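Local coordinates for beta-1,4-mannanase (Aplysia kurodai, PDB 3VUP), which probably hydrolyses beta-1,4-mannosidic bonds of mannans, as a digestive-fluid glycoside hydrolase built on a TIM barrel, at residues A[157-162]-A[202-207]; A[219-224]-A[258-263]; A[207-212]-A[251-256]. All blocks are in the same frame, centred on the assembly; numbering follows the deposited sequence.

Contact 1 (A[157-162]-A[202-207])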
loop_
_atom_site.group_PDB
_atom_site.type_symbol
_atom_site.label_atom_id
_atom_site.label_comp_id
_atom_site.label_asym_id
_atom_site.label_seq_id
_atom_site.Cartn_x
_atom_site.Cartn_y
_atom_site.Cartn_z
ATOM N N TRP A 157 -0.155 -6.668 3.292
ATOM C CA TRP A 157 0.412 -5.547 4.025
ATOM C C TRP A 157 1.107 -4.604 3.053
ATOM O O TRP A 157 1.980 -5.026 2.304
ATOM C CB TRP A 157 1.443 -6.041 5.044
ATOM C CG TRP A 157 0.871 -6.891 6.139
ATOM C CD1 TRP A 157 0.890 -8.259 6.217
ATOM C CD2 TRP A 157 0.201 -6.434 7.324
ATOM N NE1 TRP A 157 0.278 -8.675 7.372
ATOM C CE2 TRP A 157 -0.155 -7.580 8.069
ATOM C CE3 TRP A 157 -0.131 -5.170 7.832
ATOM C CZ2 TRP A 157 -0.829 -7.501 9.293
ATOM C CZ3 TRP A 157 -0.808 -5.092 9.045
ATOM C CH2 TRP A 157 -1.147 -6.252 9.763
ATOM N N ASP A 158 0.702 -3.338 3.054
ATOM C CA ASP A 158 1.361 -2.304 2.261
ATOM C C ASP A 158 2.322 -1.593 3.219
ATOM O O ASP A 158 1.895 -0.925 4.163
ATOM C CB ASP A 158 0.304 -1.354 1.693
ATOM C CG ASP A 158 0.885 -0.174 0.917
ATOM O OD1 ASP A 158 2.095 0.115 1.041
ATOM O OD2 ASP A 158 0.086 0.498 0.211
ATOM N N LEU A 159 3.622 -1.741 2.988
ATOM C CA LEU A 159 4.597 -1.199 3.931
ATOM C C LEU A 159 4.607 0.315 4.000
ATOM O O LEU A 159 4.866 0.886 5.052
ATOM C CB LEU A 159 6.000 -1.668 3.576
ATOM C CG LEU A 159 6.215 -3.173 3.573
ATOM C CD1 LEU A 159 7.679 -3.465 3.333
ATOM C CD2 LEU A 159 5.747 -3.809 4.872
ATOM N N MET A 160 4.382 0.975 2.874
ATOM C CA MET A 160 4.552 2.414 2.847
ATOM C C MET A 160 3.860 3.064 1.681
ATOM O O MET A 160 4.013 2.660 0.517
ATOM C CB MET A 160 6.033 2.783 2.805
ATOM C CG MET A 160 6.300 4.292 2.853
ATOM S SD MET A 160 8.040 4.714 3.032
ATOM C CE MET A 160 8.041 5.375 4.689
ATOM N N ASN A 161 3.120 4.112 2.002
ATOM C CA ASN A 161 2.572 4.976 0.986
ATOM C C ASN A 161 3.595 5.968 0.451
ATOM O O ASN A 161 4.103 6.809 1.197
ATOM C CB ASN A 161 1.400 5.765 1.537
ATOM C CG ASN A 161 0.734 6.562 0.462
ATOM O OD1 ASN A 161 0.136 5.989 -0.444
ATOM N ND2 ASN A 161 0.881 7.882 0.503
ATOM N N GLU A 162 3.881 5.853 -0.842
ATOM C CA GLU A 162 4.653 6.843 -1.598
ATOM C C GLU A 162 5.989 7.248 -0.960
ATOM O O GLU A 162 6.188 8.415 -0.613
ATOM C CB GLU A 162 3.780 8.069 -1.887
ATOM C CG GLU A 162 2.508 7.655 -2.632
ATOM C CD GLU A 162 1.673 8.802 -3.175
ATOM O OE1 GLU A 162 1.903 9.974 -2.795
ATOM O OE2 GLU A 162 0.759 8.514 -3.993
ATOM N N ARG A 202 16.451 -0.860 2.746
ATOM C CA ARG A 202 16.652 -1.657 3.944
ATOM C C ARG A 202 15.376 -1.655 4.783
ATOM O O ARG A 202 14.931 -2.696 5.261
ATOM C CB ARG A 202 17.822 -1.129 4.771
ATOM C CG ARG A 202 17.956 -1.839 6.107
ATOM C CD ARG A 202 19.082 -1.272 6.963
ATOM N NE ARG A 202 18.829 0.103 7.384
ATOM C CZ ARG A 202 19.494 1.156 6.923
ATOM N NH1 ARG A 202 20.452 0.999 6.018
ATOM N NH2 ARG A 202 19.195 2.369 7.365
ATOM N N PHE A 203 14.799 -0.474 4.963
ATOM C CA PHE A 203 13.560 -0.285 5.716
ATOM C C PHE A 203 12.464 -1.202 5.185
ATOM O O PHE A 203 11.778 -1.877 5.956
ATOM C CB PHE A 203 13.195 1.203 5.603
ATOM C CG PHE A 203 11.882 1.615 6.230
ATOM C CD1 PHE A 203 11.777 1.854 7.594
ATOM C CD2 PHE A 203 10.790 1.890 5.426
ATOM C CE1 PHE A 203 10.579 2.299 8.147
ATOM C CE2 PHE A 203 9.596 2.327 5.970
ATOM C CZ PHE A 203 9.488 2.536 7.327
ATOM N N LEU A 204 12.325 -1.239 3.866
ATOM C CA LEU A 204 11.324 -2.086 3.234
ATOM C C LEU A 204 11.677 -3.577 3.315
ATOM O O LEU A 204 10.839 -4.401 3.681
ATOM C CB LEU A 204 11.104 -1.641 1.786
ATOM C CG LEU A 204 10.573 -0.210 1.599
ATOM C CD1 LEU A 204 10.648 0.207 0.136
ATOM C CD2 LEU A 204 9.150 -0.074 2.115
ATOM N N ASN A 205 12.919 -3.917 2.992
ATOM C CA ASN A 205 13.365 -5.311 3.023
ATOM C C ASN A 205 13.184 -5.923 4.404
ATOM O O ASN A 205 12.674 -7.037 4.534
ATOM C CB ASN A 205 14.833 -5.386 2.585
ATOM C CG ASN A 205 15.435 -6.781 2.706
ATOM O OD1 ASN A 205 16.306 -7.025 3.541
ATOM N ND2 ASN A 205 14.990 -7.699 1.859
ATOM N N TRP A 206 13.604 -5.210 5.445
ATOM C CA TRP A 206 13.536 -5.791 6.784
ATOM C C TRP A 206 12.095 -6.007 7.228
ATOM O O TRP A 206 11.775 -7.017 7.851
ATOM C CB TRP A 206 14.291 -4.937 7.800
ATOM C CG TRP A 206 15.791 -5.022 7.687
ATOM C CD1 TRP A 206 16.527 -5.541 6.649
ATOM C CD2 TRP A 206 16.740 -4.584 8.667
ATOM N NE1 TRP A 206 17.870 -5.441 6.928
ATOM C CE2 TRP A 206 18.028 -4.855 8.156
ATOM C CE3 TRP A 206 16.624 -3.978 9.921
ATOM C CZ2 TRP A 206 19.191 -4.541 8.862
ATOM C CZ3 TRP A 206 17.776 -3.667 10.615
ATOM C CH2 TRP A 206 19.044 -3.953 10.086
ATOM N N GLN A 207 11.212 -5.067 6.903
ATOM C CA GLN A 207 9.820 -5.241 7.293
ATOM C C GLN A 207 9.143 -6.362 6.510
ATOM O O GLN A 207 8.404 -7.164 7.079
ATOM C CB GLN A 207 9.051 -3.932 7.175
ATOM C CG GLN A 207 9.494 -2.872 8.169
ATOM C CD GLN A 207 8.737 -1.583 7.964
ATOM O OE1 GLN A 207 7.685 -1.371 8.559
ATOM N NE2 GLN A 207 9.249 -0.726 7.091
#

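Contact 2 (A[219-224]-A[258-263]). With SO4 (sulfate ion), chain D.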
loop_
_atom_site.group_PDB
_atom_site.type_symbol
_atom_site.label_atom_id
_atom_site.label_comp_id
_atom_site.label_asym_id
_atom_site.label_seq_id
_atom_site.Cartn_x
_atom_site.Cartn_y
_atom_site.Cartn_z
ATOM N N LEU A 219 0.899 -11.637 2.112
ATOM C CA LEU A 219 1.435 -10.921 0.965
ATOM C C LEU A 219 1.866 -9.523 1.370
ATOM O O LEU A 219 1.269 -8.917 2.269
ATOM C CB LEU A 219 0.392 -10.832 -0.149
ATOM C CG LEU A 219 -0.203 -12.162 -0.630
ATOM C CD1 LEU A 219 -1.251 -11.916 -1.712
ATOM C CD2 LEU A 219 0.885 -13.098 -1.134
ATOM N N VAL A 220 2.883 -9.011 0.681
ATOM C CA VAL A 220 3.442 -7.703 0.993
ATOM C C VAL A 220 3.584 -6.873 -0.284
ATOM O O VAL A 220 4.008 -7.380 -1.342
ATOM C CB VAL A 220 4.817 -7.832 1.708
ATOM C CG1 VAL A 220 5.345 -6.455 2.108
ATOM C CG2 VAL A 220 4.684 -8.713 2.937
ATOM N N THR A 221 3.227 -5.595 -0.170
ATOM C CA THR A 221 3.355 -4.646 -1.269
ATOM C C THR A 221 3.820 -3.293 -0.703
ATOM O O THR A 221 4.110 -3.170 0.491
ATOM C CB THR A 221 2.011 -4.501 -2.032
ATOM O OG1 THR A 221 2.200 -3.758 -3.244
ATOM C CG2 THR A 221 0.969 -3.808 -1.180
ATOM N N MET A 222 3.868 -2.292 -1.577
ATOM C CA MET A 222 4.218 -0.922 -1.232
ATOM C C MET A 222 3.656 -0.071 -2.366
ATOM O O MET A 222 3.743 -0.452 -3.535
ATOM C CB MET A 222 5.740 -0.792 -1.072
ATOM C CG MET A 222 6.274 0.623 -0.908
ATOM S SD MET A 222 6.443 1.478 -2.499
ATOM C CE MET A 222 7.488 0.307 -3.363
ATOM N N GLY A 223 3.054 1.067 -2.032
ATOM C CA GLY A 223 2.392 1.895 -3.025
ATOM C C GLY A 223 3.248 3.040 -3.544
ATOM O O GLY A 223 3.487 4.018 -2.829
ATOM N N VAL A 224 3.724 2.925 -4.779
ATOM C CA VAL A 224 4.545 3.988 -5.351
ATOM C C VAL A 224 3.677 5.144 -5.827
ATOM O O VAL A 224 2.539 4.959 -6.261
ATOM C CB VAL A 224 5.451 3.498 -6.509
ATOM C CG1 VAL A 224 6.390 2.398 -6.021
ATOM C CG2 VAL A 224 4.648 3.032 -7.721
ATOM N N PHE A 258 3.503 -8.310 -4.828
ATOM C CA PHE A 258 2.857 -7.615 -5.924
ATOM C C PHE A 258 3.214 -6.158 -5.843
ATOM O O PHE A 258 3.571 -5.643 -4.778
ATOM C CB PHE A 258 1.338 -7.839 -5.961
ATOM C CG PHE A 258 0.562 -7.272 -4.793
ATOM C CD1 PHE A 258 -0.059 -6.027 -4.884
ATOM C CD2 PHE A 258 0.369 -8.025 -3.648
ATOM C CE1 PHE A 258 -0.839 -5.538 -3.842
ATOM C CE2 PHE A 258 -0.413 -7.545 -2.603
ATOM C CZ PHE A 258 -1.025 -6.303 -2.702
ATOM N N TYR A 259 3.180 -5.503 -6.994
ATOM C CA TYR A 259 3.451 -4.088 -7.079
ATOM C C TYR A 259 2.146 -3.293 -7.072
ATOM O O TYR A 259 1.076 -3.818 -7.392
ATOM C CB TYR A 259 4.238 -3.802 -8.345
ATOM C CG TYR A 259 5.648 -4.351 -8.390
ATOM C CD1 TYR A 259 6.585 -4.021 -7.418
ATOM C CD2 TYR A 259 6.070 -5.141 -9.456
ATOM C CE1 TYR A 259 7.896 -4.483 -7.501
ATOM C CE2 TYR A 259 7.384 -5.597 -9.551
ATOM C CZ TYR A 259 8.293 -5.260 -8.577
ATOM O OH TYR A 259 9.605 -5.678 -8.657
ATOM N N GLN A 260 2.256 -2.022 -6.710
ATOM C CA GLN A 260 1.103 -1.151 -6.551
ATOM C C GLN A 260 1.469 0.236 -7.048
ATOM O O GLN A 260 2.320 0.900 -6.471
ATOM C CB GLN A 260 0.691 -1.089 -5.081
ATOM C CG GLN A 260 -0.508 -0.181 -4.855
ATOM C CD GLN A 260 -0.681 0.300 -3.429
ATOM O OE1 GLN A 260 -1.261 1.363 -3.204
ATOM N NE2 GLN A 260 -0.176 -0.460 -2.459
ATOM N N PHE A 261 0.848 0.642 -8.149
ATOM C CA PHE A 261 1.093 1.954 -8.745
ATOM C C PHE A 261 -0.022 2.921 -8.354
ATOM O O PHE A 261 -1.197 2.556 -8.369
ATOM C CB PHE A 261 1.025 1.886 -10.273
ATOM C CG PHE A 261 2.086 1.046 -10.960
ATOM C CD1 PHE A 261 3.216 0.556 -10.322
ATOM C CD2 PHE A 261 1.931 0.788 -12.314
ATOM C CE1 PHE A 261 4.163 -0.196 -11.033
ATOM C CE2 PHE A 261 2.863 0.058 -13.023
ATOM C CZ PHE A 261 3.984 -0.429 -12.385
ATOM N N HIS A 262 0.335 4.172 -8.079
ATOM C CA HIS A 262 -0.653 5.241 -8.021
ATOM C C HIS A 262 -0.568 6.029 -9.317
ATOM O O HIS A 262 0.509 6.148 -9.901
ATOM C CB HIS A 262 -0.397 6.141 -6.820
ATOM C CG HIS A 262 -0.420 5.398 -5.529
ATOM N ND1 HIS A 262 -0.006 5.958 -4.337
ATOM C CD2 HIS A 262 -0.801 4.133 -5.238
ATOM C CE1 HIS A 262 -0.135 5.069 -3.372
ATOM N NE2 HIS A 262 -0.604 3.948 -3.893
ATOM N N SER A 263 -1.698 6.556 -9.774
ATOM C CA SER A 263 -1.679 7.315 -11.012
ATOM C C SER A 263 -2.685 8.443 -11.017
ATOM O O SER A 263 -3.890 8.227 -10.911
ATOM C CB SER A 263 -1.906 6.400 -12.217
ATOM O OG SER A 263 -1.775 7.111 -13.442
HETATM S S SO4 D . 10.078 -8.166 -11.494
HETATM O O1 SO4 D . 10.674 -9.484 -11.339
HETATM O O2 SO4 D . 8.662 -8.243 -11.169
HETATM O O3 SO4 D . 10.714 -7.223 -10.592
HETATM O O4 SO4 D . 10.218 -7.746 -12.886
HETATM O O HOH W 1 4.943 -1.359 -5.961
#

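Contact 3 (A[207-212]-A[251-256]). With SO4 (sulfate ion), chain H.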
loop_
_atom_site.group_PDB
_atom_site.type_symbol
_atom_site.label_atom_id
_atom_site.label_comp_id
_atom_site.label_asym_id
_atom_site.label_seq_id
_atom_site.Cartn_x
_atom_site.Cartn_y
_atom_site.Cartn_z
ATOM N N GLN A 207 11.212 -5.067 6.903
ATOM C CA GLN A 207 9.820 -5.241 7.293
ATOM C C GLN A 207 9.143 -6.362 6.510
ATOM O O GLN A 207 8.404 -7.164 7.079
ATOM C CB GLN A 207 9.051 -3.932 7.175
ATOM C CG GLN A 207 9.494 -2.872 8.169
ATOM C CD GLN A 207 8.737 -1.583 7.964
ATOM O OE1 GLN A 207 7.685 -1.371 8.559
ATOM N NE2 GLN A 207 9.249 -0.726 7.091
ATOM N N ALA A 208 9.382 -6.416 5.206
ATOM C CA ALA A 208 8.794 -7.478 4.406
ATOM C C ALA A 208 9.242 -8.854 4.894
ATOM O O ALA A 208 8.442 -9.778 4.972
ATOM C CB ALA A 208 9.122 -7.289 2.932
ATOM N N ASP A 209 10.523 -8.974 5.235
ATOM C CA ASP A 209 11.057 -10.245 5.701
ATOM C C ASP A 209 10.461 -10.617 7.053
ATOM O O ASP A 209 10.109 -11.772 7.289
ATOM C CB ASP A 209 12.581 -10.198 5.777
ATOM C CG ASP A 209 13.189 -11.533 6.173
ATOM O OD1 ASP A 209 13.414 -12.388 5.287
ATOM O OD2 ASP A 209 13.462 -11.717 7.376
ATOM N N ALA A 210 10.322 -9.636 7.935
ATOM C CA ALA A 210 9.722 -9.884 9.239
ATOM C C ALA A 210 8.287 -10.383 9.098
ATOM O O ALA A 210 7.877 -11.324 9.782
ATOM C CB ALA A 210 9.766 -8.625 10.085
ATOM N N ILE A 211 7.527 -9.754 8.209
ATOM C CA ILE A 211 6.149 -10.168 7.980
ATOM C C ILE A 211 6.075 -11.619 7.507
ATOM O O ILE A 211 5.320 -12.425 8.047
ATOM C CB ILE A 211 5.436 -9.222 6.994
ATOM C CG1 ILE A 211 5.237 -7.846 7.636
ATOM C CG2 ILE A 211 4.099 -9.816 6.533
ATOM C CD1 ILE A 211 4.828 -6.783 6.666
ATOM N N LYS A 212 6.881 -11.955 6.507
ATOM C CA LYS A 212 6.811 -13.289 5.917
ATOM C C LYS A 212 7.592 -14.379 6.661
ATOM O O LYS A 212 7.539 -15.552 6.288
ATOM C CB LYS A 212 7.103 -13.245 4.424
ATOM C CG LYS A 212 5.937 -12.619 3.666
ATOM C CD LYS A 212 6.122 -12.618 2.157
ATOM C CE LYS A 212 7.063 -11.512 1.711
ATOM N NZ LYS A 212 7.183 -11.480 0.230
ATOM N N LYS A 251 17.937 -9.593 3.671
ATOM C CA LYS A 251 16.996 -10.583 4.182
ATOM C C LYS A 251 16.200 -11.209 3.033
ATOM O O LYS A 251 15.511 -10.518 2.279
ATOM C CB LYS A 251 16.112 -9.955 5.263
ATOM C CG LYS A 251 16.937 -9.310 6.382
ATOM C CD LYS A 251 16.099 -9.002 7.611
ATOM C CE LYS A 251 16.932 -8.365 8.714
ATOM N NZ LYS A 251 16.125 -8.121 9.950
ATOM N N GLN A 252 16.317 -12.527 2.907
ATOM C CA GLN A 252 15.912 -13.238 1.696
ATOM C C GLN A 252 14.439 -13.100 1.346
ATOM O O GLN A 252 14.083 -12.980 0.175
ATOM C CB GLN A 252 16.300 -14.718 1.790
ATOM C CG GLN A 252 16.024 -15.533 0.524
ATOM C CD GLN A 252 16.854 -15.092 -0.677
ATOM O OE1 GLN A 252 17.829 -14.346 -0.545
ATOM N NE2 GLN A 252 16.466 -15.557 -1.858
ATOM N N LYS A 253 13.574 -13.120 2.351
ATOM C CA LYS A 253 12.151 -13.066 2.056
ATOM C C LYS A 253 11.590 -11.648 2.052
ATOM O O LYS A 253 10.382 -11.465 1.895
ATOM C CB LYS A 253 11.361 -14.001 2.975
ATOM C CG LYS A 253 11.709 -15.469 2.741
ATOM C CD LYS A 253 10.498 -16.383 2.854
ATOM C CE LYS A 253 10.095 -16.588 4.300
ATOM N NZ LYS A 253 9.085 -17.676 4.456
ATOM N N GLY A 254 12.466 -10.651 2.161
ATOM C CA GLY A 254 12.033 -9.267 2.207
ATOM C C GLY A 254 11.827 -8.661 0.835
ATOM O O GLY A 254 12.499 -7.698 0.460
ATOM N N VAL A 255 10.877 -9.232 0.097
ATOM C CA VAL A 255 10.565 -8.808 -1.259
ATOM C C VAL A 255 9.062 -8.602 -1.372
ATOM O O VAL A 255 8.297 -9.064 -0.528
ATOM C CB VAL A 255 11.051 -9.833 -2.314
ATOM C CG1 VAL A 255 12.535 -10.116 -2.127
ATOM C CG2 VAL A 255 10.234 -11.116 -2.229
ATOM N N PHE A 256 8.634 -7.873 -2.394
ATOM C CA PHE A 256 7.215 -7.671 -2.622
ATOM C C PHE A 256 6.603 -8.822 -3.400
ATOM O O PHE A 256 7.209 -9.367 -4.320
ATOM C CB PHE A 256 6.988 -6.347 -3.348
ATOM C CG PHE A 256 7.428 -5.166 -2.549
ATOM C CD1 PHE A 256 6.961 -4.999 -1.252
ATOM C CD2 PHE A 256 8.343 -4.248 -3.050
ATOM C CE1 PHE A 256 7.375 -3.936 -0.479
ATOM C CE2 PHE A 256 8.763 -3.180 -2.271
ATOM C CZ PHE A 256 8.285 -3.027 -0.987
HETATM S S SO4 H . 15.226 -10.846 12.463
HETATM O O1 SO4 H . 15.097 -9.480 12.965
HETATM O O2 SO4 H . 15.945 -10.859 11.182
HETATM O O3 SO4 H . 15.961 -11.662 13.424
HETATM O O4 SO4 H . 13.890 -11.413 12.283
HETATM O O HOH W 2 8.827 -13.689 -0.310
#

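Contact 1 (A[157-162]-A[202-207])
One face of the Phe203 ring carries the amide nitrogen of Gln207, with NE2 3.1 Å above the ring plane and over its centre. Met160 reaches the same ring from the strand in an oblique Met-aromatic contact. Its methyl CE lies 3.7 Å from Phe203 CE2, and the sulfur sits 5.3 Å from the ring centroid. The CG of Met160 is anti to the backbone N, and a bend at chi3 (-111°) turns the methyl toward CE2 and CZ of the ring. The two side chains cross at about a right angle.

Leu159 fills the next place along the strand. Its CB packs on Leu204 CD2 at 3.8 Å, and its CD1 presses on the carbonyl of Leu204, 3.3 Å from that O. The other methyl, CD2, touches Gln207 CB at 4.0 Å. Strand 157-161 and helix 197-214 run nearly antiparallel here, 166° between the two short axes. This is the packing of a barrel strand against the helix that follows it in a TIM barrel.

Gln207 is held at both ends of its amide. NE2 donates to Phe203 O at 3.0 Å, above the carbonyl plane, and OE1 is bonded to Trp111 NE1. The strand meets the helix by packing, with no polar bond between the two segments, while the buried side-chain amide of Gln207 is satisfied by its own helix and by Trp111.

Contact 2 (A[219-224]-A[258-263])
Two backbone bonds join these neighbouring parallel strands of the TIM barrel. Val224 N donates to Gln260 O at 3.0 Å, and His262 N donates to Val224 O at the same length. Both donors lie nearly along the C=O axis of the acceptor. The strands belong to a beta-alpha-beta unit, with helix 242-249 between them, and their short axes cross at -20°. Toward the start of the strands a side chain takes over: Thr221 OG1, anti to its backbone N, donates to Phe258 O at 2.8 Å from above the carbonyl plane. Water 1 bridges the strands between these points, donating to Met222 O and accepting from Gln260 N.

The ring of His262 is fixed on both nitrogens. NE2 donates to Gln260 OE1 at 2.8 Å, with the acceptor in the ring plane. ND1 is bonded to Glu162, whose carboxylate would probably polarise the ring. Val224 O lies 3.0 Å above one ring face, offset toward the rim. Gln260 in turn gives its NE2 to Asp158, so the polar chain continues to strand 157-161. An alanine in place of His262 would probably loosen both Gln260 OE1 and the Glu162 carboxylate, since the ring that ties them together would be gone.

Gly223 lies close under these groups. A CB there would run into His262 NE2 and Gln260 OE1. On the other side of the sheet Val224 CG2 meets Phe261 CD1. Farther back Leu219 CB sits at the edge of the Phe258 ring. Thr221 covers a face of that ring in a CH-pi contact, its CB 3.6 Å from the centroid and 16° off the ring normal.

Contact 3 (A[207-212]-A[251-256])
Asp209 points from helix 197-214 into a type I turn, Lys251 to Gly254, and crosses the side chains of Lys251 and Lys253 at about right angles. Its CG is anti to the backbone N (chi1 -176°), which carries the carboxylate out over the turn. OD1 accepts Lys253 N at 3.0 Å through its anti lone pair. The other flank of the carboxylate rests on Lys251, with CG 3.4 Å from Lys251 CB. Beyond that point the extended chain of Lys251 leads away, and its NZ binds a sulfate ion at 3.0 Å from O2.

The two lysines Lys212 and Lys253 reach in opposite senses. Lys212, bent at chi3 (-78°), sends NZ from the helix to Val255 O at 2.8 Å, above the carbonyl plane. The same NZ donates to water 2 and forms a salt bridge with Asp257. Lys253, bent at chi2 and chi3, returns its NZ to Lys212 O in a weak bond of 3.2 Å.

Between these polar groups the turn lies tight on the helix. Gly254, centre of an inverse gamma turn, sets its CA 3.6 Å from Ala208 CB.

The loop before strand 259-262 is thus fastened to the helix mainly by bonds from side chain to backbone. Asp257 would probably help to keep Lys212 charged. Asp209 lies between two lysines without touching either ammonium group, and their charges would probably stabilise its ionised form.

From the N terminus, strand 157-161 comes first, and contact 1 closes the long, mostly irregular connection to helix 197-214. The same helix continues into contact 3, and Gln207 belongs to both. The chain then enters strand 220-224, beside strand 157-161 in the barrel. Contact 1 has closed before the others open. Contacts 2 and 3 cross: helix 197-214 awaits the loop 251-256, while strand 220-224 awaits strand 259-262 just after it. Asn205 of contact 1 binds the carbonyls of Lys251 and Gly254, and Phe256 of contact 3 packs on Met222. Together they tie three barrel strands, one outer helix and one loop into a single sector.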